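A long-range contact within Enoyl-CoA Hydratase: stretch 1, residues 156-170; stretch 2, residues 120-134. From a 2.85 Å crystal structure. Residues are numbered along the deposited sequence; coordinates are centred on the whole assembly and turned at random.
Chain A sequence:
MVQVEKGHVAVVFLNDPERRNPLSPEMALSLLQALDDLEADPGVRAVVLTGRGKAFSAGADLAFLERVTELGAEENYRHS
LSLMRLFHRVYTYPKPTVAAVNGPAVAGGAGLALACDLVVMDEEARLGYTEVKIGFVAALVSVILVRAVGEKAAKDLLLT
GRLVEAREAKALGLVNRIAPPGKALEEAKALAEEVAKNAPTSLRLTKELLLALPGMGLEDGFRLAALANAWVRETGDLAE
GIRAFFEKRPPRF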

# COMPACT_ATOMS: atom_id res chain seq x y z
N ASP A 156 -9.20 -7.64 -21.33
CA ASP A 156 -9.40 -7.94 -22.74
C ASP A 156 -8.14 -8.62 -23.27
O ASP A 156 -8.14 -9.81 -23.61
CB ASP A 156 -9.67 -6.65 -23.49
CG ASP A 156 -10.02 -6.87 -24.95
OD1 ASP A 156 -9.86 -8.00 -25.45
OD2 ASP A 156 -10.44 -5.89 -25.60
N LEU A 157 -7.06 -7.87 -23.32
CA LEU A 157 -5.79 -8.37 -23.82
C LEU A 157 -5.29 -9.67 -23.20
O LEU A 157 -4.79 -10.54 -23.90
CB LEU A 157 -4.72 -7.28 -23.68
CG LEU A 157 -4.96 -6.08 -24.60
CD1 LEU A 157 -4.28 -4.85 -24.06
CD2 LEU A 157 -4.46 -6.40 -25.99
N LEU A 158 -5.42 -9.83 -21.88
CA LEU A 158 -4.92 -11.04 -21.26
C LEU A 158 -5.85 -12.23 -21.29
O LEU A 158 -5.37 -13.36 -21.24
CB LEU A 158 -4.49 -10.77 -19.81
CG LEU A 158 -3.41 -9.70 -19.62
CD1 LEU A 158 -2.96 -9.71 -18.18
CD2 LEU A 158 -2.23 -9.97 -20.54
N LEU A 159 -7.16 -12.00 -21.37
CA LEU A 159 -8.12 -13.11 -21.39
C LEU A 159 -8.37 -13.68 -22.79
O LEU A 159 -8.59 -14.88 -22.95
CB LEU A 159 -9.46 -12.70 -20.77
CG LEU A 159 -9.41 -12.25 -19.31
CD1 LEU A 159 -10.82 -12.08 -18.79
CD2 LEU A 159 -8.68 -13.27 -18.46
N THR A 160 -8.32 -12.82 -23.81
CA THR A 160 -8.54 -13.28 -25.17
C THR A 160 -7.22 -13.72 -25.79
O THR A 160 -7.18 -14.65 -26.59
CB THR A 160 -9.10 -12.18 -26.06
OG1 THR A 160 -8.10 -11.17 -26.25
CG2 THR A 160 -10.36 -11.58 -25.41
N GLY A 161 -6.16 -13.02 -25.41
CA GLY A 161 -4.84 -13.33 -25.93
C GLY A 161 -4.70 -12.85 -27.36
O GLY A 161 -3.76 -13.23 -28.04
N ARG A 162 -5.62 -12.01 -27.80
CA ARG A 162 -5.58 -11.50 -29.17
C ARG A 162 -4.40 -10.58 -29.44
O ARG A 162 -3.72 -10.11 -28.52
CB ARG A 162 -6.89 -10.78 -29.53
CG ARG A 162 -7.19 -9.51 -28.75
CD ARG A 162 -8.65 -9.10 -28.90
NE ARG A 162 -8.93 -7.81 -28.27
CZ ARG A 162 -8.68 -6.62 -28.83
NH1 ARG A 162 -8.16 -6.54 -30.05
NH2 ARG A 162 -8.94 -5.50 -28.15
N LEU A 163 -4.13 -10.33 -30.72
CA LEU A 163 -3.04 -9.45 -31.10
C LEU A 163 -3.67 -8.15 -31.57
O LEU A 163 -4.55 -8.16 -32.43
CB LEU A 163 -2.20 -10.09 -32.22
CG LEU A 163 -1.55 -11.46 -31.97
CD1 LEU A 163 -0.65 -11.82 -33.14
CD2 LEU A 163 -0.73 -11.46 -30.70
N VAL A 164 -3.25 -7.04 -30.99
CA VAL A 164 -3.81 -5.77 -31.40
C VAL A 164 -2.93 -5.17 -32.48
O VAL A 164 -1.80 -5.62 -32.69
CB VAL A 164 -3.93 -4.79 -30.20
CG1 VAL A 164 -5.03 -5.26 -29.27
CG2 VAL A 164 -2.62 -4.72 -29.45
N GLU A 165 -3.45 -4.17 -33.18
CA GLU A 165 -2.71 -3.52 -34.24
C GLU A 165 -2.40 -2.07 -33.86
O GLU A 165 -3.10 -1.47 -33.03
CB GLU A 165 -3.51 -3.60 -35.55
CG GLU A 165 -4.07 -5.00 -35.79
CD GLU A 165 -4.46 -5.27 -37.25
OE1 GLU A 165 -3.55 -5.49 -38.08
OE2 GLU A 165 -5.68 -5.26 -37.55
N ALA A 166 -1.35 -1.52 -34.46
CA ALA A 166 -0.90 -0.16 -34.20
C ALA A 166 -1.99 0.86 -33.86
O ALA A 166 -1.83 1.65 -32.94
CB ALA A 166 -0.08 0.35 -35.38
N ARG A 167 -3.08 0.84 -34.61
CA ARG A 167 -4.14 1.80 -34.35
C ARG A 167 -4.74 1.63 -32.95
O ARG A 167 -4.90 2.61 -32.22
CB ARG A 167 -5.24 1.66 -35.42
CG ARG A 167 -6.24 2.82 -35.44
CD ARG A 167 -7.38 2.62 -36.45
NE ARG A 167 -6.92 2.53 -37.84
CZ ARG A 167 -6.70 1.39 -38.50
NH1 ARG A 167 -6.89 0.21 -37.90
NH2 ARG A 167 -6.28 1.42 -39.76
N GLU A 168 -5.05 0.39 -32.57
CA GLU A 168 -5.64 0.12 -31.26
C GLU A 168 -4.61 0.24 -30.15
O GLU A 168 -4.89 0.78 -29.08
CB GLU A 168 -6.27 -1.28 -31.23
CG GLU A 168 -7.13 -1.54 -29.99
CD GLU A 168 -7.90 -2.86 -30.04
OE1 GLU A 168 -8.75 -3.09 -29.14
OE2 GLU A 168 -7.65 -3.68 -30.96
N ALA A 169 -3.41 -0.26 -30.40
CA ALA A 169 -2.34 -0.23 -29.42
C ALA A 169 -2.09 1.17 -28.85
O ALA A 169 -1.85 1.33 -27.65
CB ALA A 169 -1.06 -0.78 -30.02
N LYS A 170 -2.14 2.19 -29.71
CA LYS A 170 -1.91 3.55 -29.24
C LYS A 170 -3.14 4.02 -28.47
O LYS A 170 -3.03 4.55 -27.37
CB LYS A 170 -1.64 4.50 -30.41
CG LYS A 170 -1.43 5.94 -29.98
CD LYS A 170 -1.16 6.87 -31.14
CE LYS A 170 -1.00 8.30 -30.63
NZ LYS A 170 -0.89 9.34 -31.71
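Stretch 2, residues 120-134: VMDEEARLGYTEVKI

Stretch 2 runs back along stretch 1 as an antiparallel partner: strand 126-128 pairs with the short strand around Val164 at a crossing angle of 143°, the axes approaching to 4.4 Å. One hydrogen-bonded pair carries the backbone bonding. Val164 N donates to Leu127 O at 2.6 Å, and Leu127 N returns the bond to Val164 O at 3.1 Å, so both residues spend their amide and carbonyl on each other. Their side chains share a buried face, Val164 CG2 lying 4.2 Å from Leu127 CB.

On the other face, the exposed Glu165 pairs with the partly exposed Arg126, where a salt bridge joins Glu165 OE2 to Arg126 NH2 at about 2.9 Å.

Before the strand, Gly161 leaves the helix with positive phi, and its CA comes within 3.2 Å of Tyr129 O; a CB there would clash with Lys133 CG. A water satisfies the carbonyls nearby, donating to Leu158 O at 3.1 Å and Tyr129 O at 2.7 Å while weakly accepting from Val132 N. The CA-to-CB bond of Arg162 points away from stretch 2, and its guanidinium is held by Asp156 and Glu168 within stretch 1.

At the far end, the type I turn Asp122-Ala125 closes with Ala125 N bonded to Asp122 O at 2.7 Å, and selenomethionine Met121 sets SE 4.1 Å from Ala169 CB.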

# COMPACT_ATOMS: atom_id res chain seq x y z
N VAL A 120 7.56 3.01 -29.89
CA VAL A 120 7.22 3.47 -31.23
C VAL A 120 7.00 2.19 -32.00
O VAL A 120 7.90 1.36 -32.12
CB VAL A 120 8.35 4.27 -31.87
CG1 VAL A 120 7.91 4.79 -33.22
CG2 VAL A 120 8.74 5.44 -30.97
N MSE A 121 5.79 2.02 -32.51
CA MSE A 121 5.43 0.81 -33.24
C MSE A 121 5.23 1.01 -34.75
O MSE A 121 4.71 2.04 -35.20
CB MSE A 121 4.16 0.22 -32.61
CG MSE A 121 3.67 -1.05 -33.25
SE MSE A 121 2.11 -1.78 -32.35
CE MSE A 121 2.85 -3.48 -31.85
N ASP A 122 5.67 0.01 -35.51
CA ASP A 122 5.55 0.02 -36.96
C ASP A 122 4.06 -0.01 -37.30
O ASP A 122 3.31 -0.82 -36.77
CB ASP A 122 6.24 -1.22 -37.55
CG ASP A 122 6.30 -1.21 -39.07
OD1 ASP A 122 7.07 -0.41 -39.64
OD2 ASP A 122 5.56 -2.01 -39.70
N GLU A 123 3.65 0.88 -38.19
CA GLU A 123 2.26 0.97 -38.61
C GLU A 123 1.68 -0.36 -39.05
O GLU A 123 0.47 -0.50 -39.18
CB GLU A 123 2.14 1.99 -39.73
CG GLU A 123 0.79 2.05 -40.42
CD GLU A 123 0.75 3.13 -41.49
OE1 GLU A 123 0.78 4.33 -41.13
OE2 GLU A 123 0.71 2.79 -42.70
N GLU A 124 2.54 -1.34 -39.28
CA GLU A 124 2.10 -2.66 -39.73
C GLU A 124 2.39 -3.77 -38.73
O GLU A 124 2.12 -4.94 -38.99
CB GLU A 124 2.76 -3.02 -41.06
CG GLU A 124 2.52 -2.01 -42.18
CD GLU A 124 2.78 -2.60 -43.55
OE1 GLU A 124 2.70 -1.85 -44.55
OE2 GLU A 124 3.06 -3.82 -43.64
N ALA A 125 2.95 -3.40 -37.58
CA ALA A 125 3.29 -4.38 -36.57
C ALA A 125 2.09 -4.82 -35.76
O ALA A 125 1.03 -4.19 -35.80
CB ALA A 125 4.37 -3.82 -35.66
N ARG A 126 2.27 -5.92 -35.03
CA ARG A 126 1.23 -6.44 -34.15
C ARG A 126 1.82 -6.68 -32.76
O ARG A 126 3.04 -6.83 -32.60
CB ARG A 126 0.65 -7.74 -34.71
CG ARG A 126 -0.37 -7.52 -35.82
CD ARG A 126 -1.59 -8.40 -35.62
NE ARG A 126 -2.70 -8.00 -36.47
CZ ARG A 126 -3.94 -8.49 -36.36
NH1 ARG A 126 -4.22 -9.39 -35.43
NH2 ARG A 126 -4.90 -8.07 -37.18
N LEU A 127 0.95 -6.71 -31.76
CA LEU A 127 1.37 -6.90 -30.38
C LEU A 127 0.30 -7.70 -29.66
O LEU A 127 -0.89 -7.50 -29.89
CB LEU A 127 1.52 -5.53 -29.71
CG LEU A 127 1.98 -5.42 -28.26
CD1 LEU A 127 3.44 -5.84 -28.16
CD2 LEU A 127 1.80 -3.99 -27.80
N GLY A 128 0.72 -8.62 -28.79
CA GLY A 128 -0.25 -9.42 -28.07
C GLY A 128 0.34 -10.35 -27.04
O GLY A 128 1.45 -10.86 -27.18
N TYR A 129 -0.43 -10.58 -25.98
CA TYR A 129 -0.01 -11.46 -24.90
C TYR A 129 -0.84 -12.73 -25.01
O TYR A 129 -1.97 -12.79 -24.53
CB TYR A 129 -0.22 -10.76 -23.57
CG TYR A 129 0.39 -9.37 -23.57
CD1 TYR A 129 -0.36 -8.26 -23.99
CD2 TYR A 129 1.72 -9.17 -23.23
CE1 TYR A 129 0.22 -6.99 -24.08
CE2 TYR A 129 2.31 -7.91 -23.32
CZ TYR A 129 1.56 -6.82 -23.74
OH TYR A 129 2.16 -5.58 -23.87
N THR A 130 -0.25 -13.75 -25.63
CA THR A 130 -0.92 -15.01 -25.89
C THR A 130 -0.80 -16.14 -24.86
O THR A 130 -1.35 -17.22 -25.06
CB THR A 130 -0.45 -15.56 -27.25
OG1 THR A 130 0.98 -15.70 -27.23
CG2 THR A 130 -0.82 -14.60 -28.37
N GLU A 131 -0.08 -15.90 -23.77
CA GLU A 131 0.11 -16.92 -22.75
C GLU A 131 -1.10 -17.83 -22.47
O GLU A 131 -0.99 -19.05 -22.54
CB GLU A 131 0.57 -16.26 -21.44
CG GLU A 131 1.99 -15.71 -21.46
CD GLU A 131 2.16 -14.47 -22.33
OE1 GLU A 131 3.31 -13.99 -22.47
OE2 GLU A 131 1.16 -13.96 -22.88
N VAL A 132 -2.26 -17.24 -22.17
CA VAL A 132 -3.43 -18.06 -21.87
C VAL A 132 -3.86 -19.03 -22.97
O VAL A 132 -4.36 -20.12 -22.68
CB VAL A 132 -4.66 -17.21 -21.52
CG1 VAL A 132 -4.56 -16.75 -20.09
CG2 VAL A 132 -4.79 -16.05 -22.48
N LYS A 133 -3.68 -18.63 -24.23
CA LYS A 133 -4.06 -19.48 -25.35
C LYS A 133 -3.43 -20.86 -25.26
O LYS A 133 -4.01 -21.84 -25.72
CB LYS A 133 -3.63 -18.84 -26.67
CG LYS A 133 -4.26 -17.48 -26.92
CD LYS A 133 -5.30 -17.55 -28.01
CE LYS A 133 -4.75 -17.00 -29.32
NZ LYS A 133 -3.43 -17.62 -29.67
N ILE A 134 -2.24 -20.95 -24.66
CA ILE A 134 -1.56 -22.23 -24.56
C ILE A 134 -1.39 -22.76 -23.14
O ILE A 134 -0.94 -23.89 -22.95
CB ILE A 134 -0.17 -22.17 -25.25
CG1 ILE A 134 0.36 -23.59 -25.49
CG2 ILE A 134 0.81 -21.38 -24.39
CD1 ILE A 134 1.59 -23.63 -26.37
O HOH W 1 -2.39 -13.88 -22.05